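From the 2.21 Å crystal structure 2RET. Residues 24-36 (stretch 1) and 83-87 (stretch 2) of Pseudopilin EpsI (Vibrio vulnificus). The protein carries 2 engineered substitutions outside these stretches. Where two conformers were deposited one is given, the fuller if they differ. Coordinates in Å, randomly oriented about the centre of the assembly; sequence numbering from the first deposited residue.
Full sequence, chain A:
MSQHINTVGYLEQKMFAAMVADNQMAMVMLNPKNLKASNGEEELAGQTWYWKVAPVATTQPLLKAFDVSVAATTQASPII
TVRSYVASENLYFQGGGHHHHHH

Stretch 1 (24-36) QMAMVMLNPKNLK
Stretch 2 (83-87) RSYVA

A helix packed on a β-strand is usually held by the alternate residues of the strand, because every second side chain faces the same way, and the contact in pseudopilin EpsI between residues 24-36 and 83-87 illustrates the principle on a small scale. The helix, already under way at Gln 24, is held by backbone hydrogen bonds such as Met 29 N to Met 25 O (2.9 Å) and Leu 30 N to Ala 26 O (3.0 Å). Asn 31, with phi/psi of -148/75°, breaks from helical geometry, and the chain continues through Pro 32 (-90/-5°) to Leu 35 (-77/117°). The strand runs in nearly the same direction as the helix, at 16° (signed crossing angle -16°), with a closest axial approach of 10.4 Å. No hydrogen bond joins the two stretches; side-chain packing dominates, and the buried surface, both sides summed, is 238 Å².

Arg 83 (phi/psi -99/137°, chi1 t), within a strand already under way, does not reach the helix. Ser 84 (-136/163°, chi1 m) points toward it and sets the first register, its CA lying 7.8 Å from CA of Met 25. Met 25, a selenomethionine, also points toward the strand, and its t, t, p side chain brings SE to 3.4 Å from OG of Ser 84. Met 29, also a selenomethionine, leaves its backbone sideways, but its m, m, t rotamer carries the end of the chain to the strand, where CE lies 3.9 Å from Ser 84 CB.

Tyr 85 (-131/140°, chi1 m, chi2 -87°) shows the alternation: its side chain points away, so it meets the helix through its backbone, with O 3.7 Å from CE of Met 29.

Val 86 (-128/138°, chi1 t) returns toward the first stretch and has the largest covered area of any residue here, 75 Å². Its CG2 meets Met 29 SE at 3.7 Å and, more loosely, Leu 35 CD2 at 4.3 Å; its CG1 packs against CB of Pro 32 at 3.4 Å. The second register falls here, with CA of Val 86 7.0 Å from CA of Pro 32. Pro 32, its ring C-gamma endo, and Leu 35 (chi1 t, chi2 -12°) both point toward the strand, so the segment after the helix adds to the apolar packing that Met 29 makes on Val 86. Ala 87 (-65/128°) makes no contact. One valine thus gathers three apolar partners, while the serine two residues earlier receives Met 25 and Met 29.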

# COMPACT_ATOMS: atom_id res chain seq x y z
N GLN A 24 16.30 7.35 20.84
CA GLN A 24 15.49 6.59 21.77
C GLN A 24 14.09 6.23 21.23
O GLN A 24 13.61 5.16 21.57
CB GLN A 24 15.46 7.23 23.14
CG GLN A 24 16.86 7.40 23.76
CD GLN A 24 17.62 6.10 23.85
OE1 GLN A 24 17.04 5.07 24.16
NE2 GLN A 24 18.92 6.15 23.59
N MSE A 25 13.47 7.07 20.38
CA MSE A 25 12.22 6.71 19.69
C MSE A 25 12.43 5.45 18.85
O MSE A 25 11.61 4.56 18.86
CB MSE A 25 11.69 7.82 18.77
CG MSE A 25 10.68 7.30 17.70
SE MSE A 25 9.89 8.65 16.51
CE MSE A 25 11.54 9.58 15.93
N ALA A 26 13.55 5.42 18.12
CA ALA A 26 13.92 4.29 17.28
C ALA A 26 14.03 2.99 18.10
O ALA A 26 13.48 1.97 17.72
CB ALA A 26 15.22 4.60 16.54
N MSE A 27 14.68 3.06 19.26
CA MSE A 27 14.78 1.89 20.16
C MSE A 27 13.43 1.38 20.65
O MSE A 27 13.21 0.19 20.68
CB MSE A 27 15.71 2.18 21.33
CG MSE A 27 17.13 2.55 20.87
SE MSE A 27 18.02 1.18 19.78
CE MSE A 27 17.04 1.05 18.10
N VAL A 28 12.53 2.30 21.01
CA VAL A 28 11.17 1.92 21.39
C VAL A 28 10.48 1.24 20.22
O VAL A 28 9.89 0.19 20.39
CB VAL A 28 10.30 3.13 21.86
CG1 VAL A 28 8.83 2.67 22.11
CG2 VAL A 28 10.90 3.82 23.11
N MSE A 29 10.58 1.85 19.03
CA MSE A 29 9.97 1.30 17.80
C MSE A 29 10.43 -0.12 17.37
O MSE A 29 9.63 -0.86 16.84
CB MSE A 29 10.18 2.26 16.63
CG MSE A 29 9.31 3.49 16.65
SE MSE A 29 7.41 3.09 16.87
CE MSE A 29 6.86 5.00 16.83
N LEU A 30 11.68 -0.49 17.63
CA LEU A 30 12.14 -1.88 17.44
C LEU A 30 11.27 -2.92 18.15
O LEU A 30 11.09 -4.04 17.64
CB LEU A 30 13.59 -2.08 17.91
CG LEU A 30 14.76 -1.86 16.95
CD1 LEU A 30 16.06 -2.12 17.70
CD2 LEU A 30 14.68 -2.78 15.79
N ASN A 31 10.72 -2.57 19.32
CA ASN A 31 9.91 -3.49 20.12
C ASN A 31 8.83 -2.73 20.88
O ASN A 31 8.96 -2.50 22.08
CB ASN A 31 10.82 -4.29 21.07
CG ASN A 31 10.30 -5.72 21.33
OD1 ASN A 31 9.09 -5.99 21.30
ND2 ASN A 31 11.23 -6.63 21.58
N PRO A 32 7.77 -2.30 20.17
CA PRO A 32 6.73 -1.43 20.73
C PRO A 32 5.54 -2.17 21.38
O PRO A 32 4.65 -1.52 21.93
CB PRO A 32 6.24 -0.66 19.50
CG PRO A 32 6.37 -1.66 18.39
CD PRO A 32 7.48 -2.64 18.76
N LYS A 33 5.52 -3.51 21.29
CA LYS A 33 4.57 -4.32 22.06
C LYS A 33 5.00 -4.27 23.52
O LYS A 33 4.17 -4.35 24.42
CB LYS A 33 4.55 -5.77 21.56
CG LYS A 33 3.38 -6.60 22.06
CD LYS A 33 3.62 -8.10 21.87
CE LYS A 33 2.78 -8.90 22.86
NZ LYS A 33 2.93 -10.38 22.71
N ASN A 34 6.31 -4.13 23.74
CA ASN A 34 6.90 -4.01 25.07
C ASN A 34 7.09 -2.54 25.49
O ASN A 34 8.14 -2.17 26.06
CB ASN A 34 8.24 -4.77 25.12
CG ASN A 34 8.09 -6.20 25.64
OD1 ASN A 34 7.38 -7.02 25.06
ND2 ASN A 34 8.77 -6.49 26.75
N LEU A 35 6.05 -1.73 25.25
CA LEU A 35 6.08 -0.29 25.58
C LEU A 35 5.86 -0.11 27.09
O LEU A 35 4.82 -0.47 27.63
CB LEU A 35 4.99 0.47 24.79
CG LEU A 35 5.14 1.97 24.46
CD1 LEU A 35 6.28 2.64 25.23
CD2 LEU A 35 5.33 2.16 22.97
N LYS A 36 6.85 0.44 27.77
CA LYS A 36 6.79 0.63 29.21
C LYS A 36 7.59 1.87 29.59
O LYS A 36 8.38 2.37 28.79
CB LYS A 36 7.33 -0.62 29.94
CG LYS A 36 8.79 -0.97 29.62
CD LYS A 36 9.15 -2.42 30.01
CE LYS A 36 10.58 -2.55 30.55
NZ LYS A 36 11.50 -1.48 29.99
N ARG A 83 6.16 13.06 21.14
CA ARG A 83 5.11 12.02 21.23
C ARG A 83 5.07 11.26 19.94
O ARG A 83 5.14 11.85 18.87
CB ARG A 83 3.72 12.64 21.47
CG ARG A 83 2.60 11.60 21.62
CD ARG A 83 1.43 12.19 22.38
NE ARG A 83 1.79 12.51 23.75
CZ ARG A 83 0.97 13.07 24.65
NH1 ARG A 83 -0.29 13.36 24.33
NH2 ARG A 83 1.41 13.31 25.88
N SER A 84 4.95 9.94 20.04
CA SER A 84 4.83 9.09 18.87
C SER A 84 3.74 8.07 19.10
O SER A 84 3.33 7.86 20.21
CB SER A 84 6.14 8.37 18.60
OG SER A 84 7.16 9.31 18.51
N TYR A 85 3.29 7.47 18.00
CA TYR A 85 2.14 6.57 18.00
C TYR A 85 2.48 5.30 17.29
O TYR A 85 3.17 5.31 16.28
CB TYR A 85 0.94 7.21 17.31
CG TYR A 85 0.44 8.40 18.05
CD1 TYR A 85 -0.47 8.27 19.08
CD2 TYR A 85 0.90 9.67 17.74
CE1 TYR A 85 -0.92 9.37 19.78
CE2 TYR A 85 0.45 10.77 18.42
CZ TYR A 85 -0.45 10.61 19.44
OH TYR A 85 -0.88 11.70 20.13
N VAL A 86 2.00 4.21 17.83
CA VAL A 86 2.33 2.88 17.35
C VAL A 86 1.00 2.16 17.13
O VAL A 86 0.10 2.32 17.93
CB VAL A 86 3.18 2.11 18.37
CG1 VAL A 86 3.76 0.90 17.74
CG2 VAL A 86 4.29 2.98 18.86
N ALA A 87 0.89 1.43 16.03
CA ALA A 87 -0.33 0.66 15.72
C ALA A 87 -0.47 -0.42 16.77
O ALA A 87 0.49 -1.15 17.04
CB ALA A 87 -0.26 0.04 14.31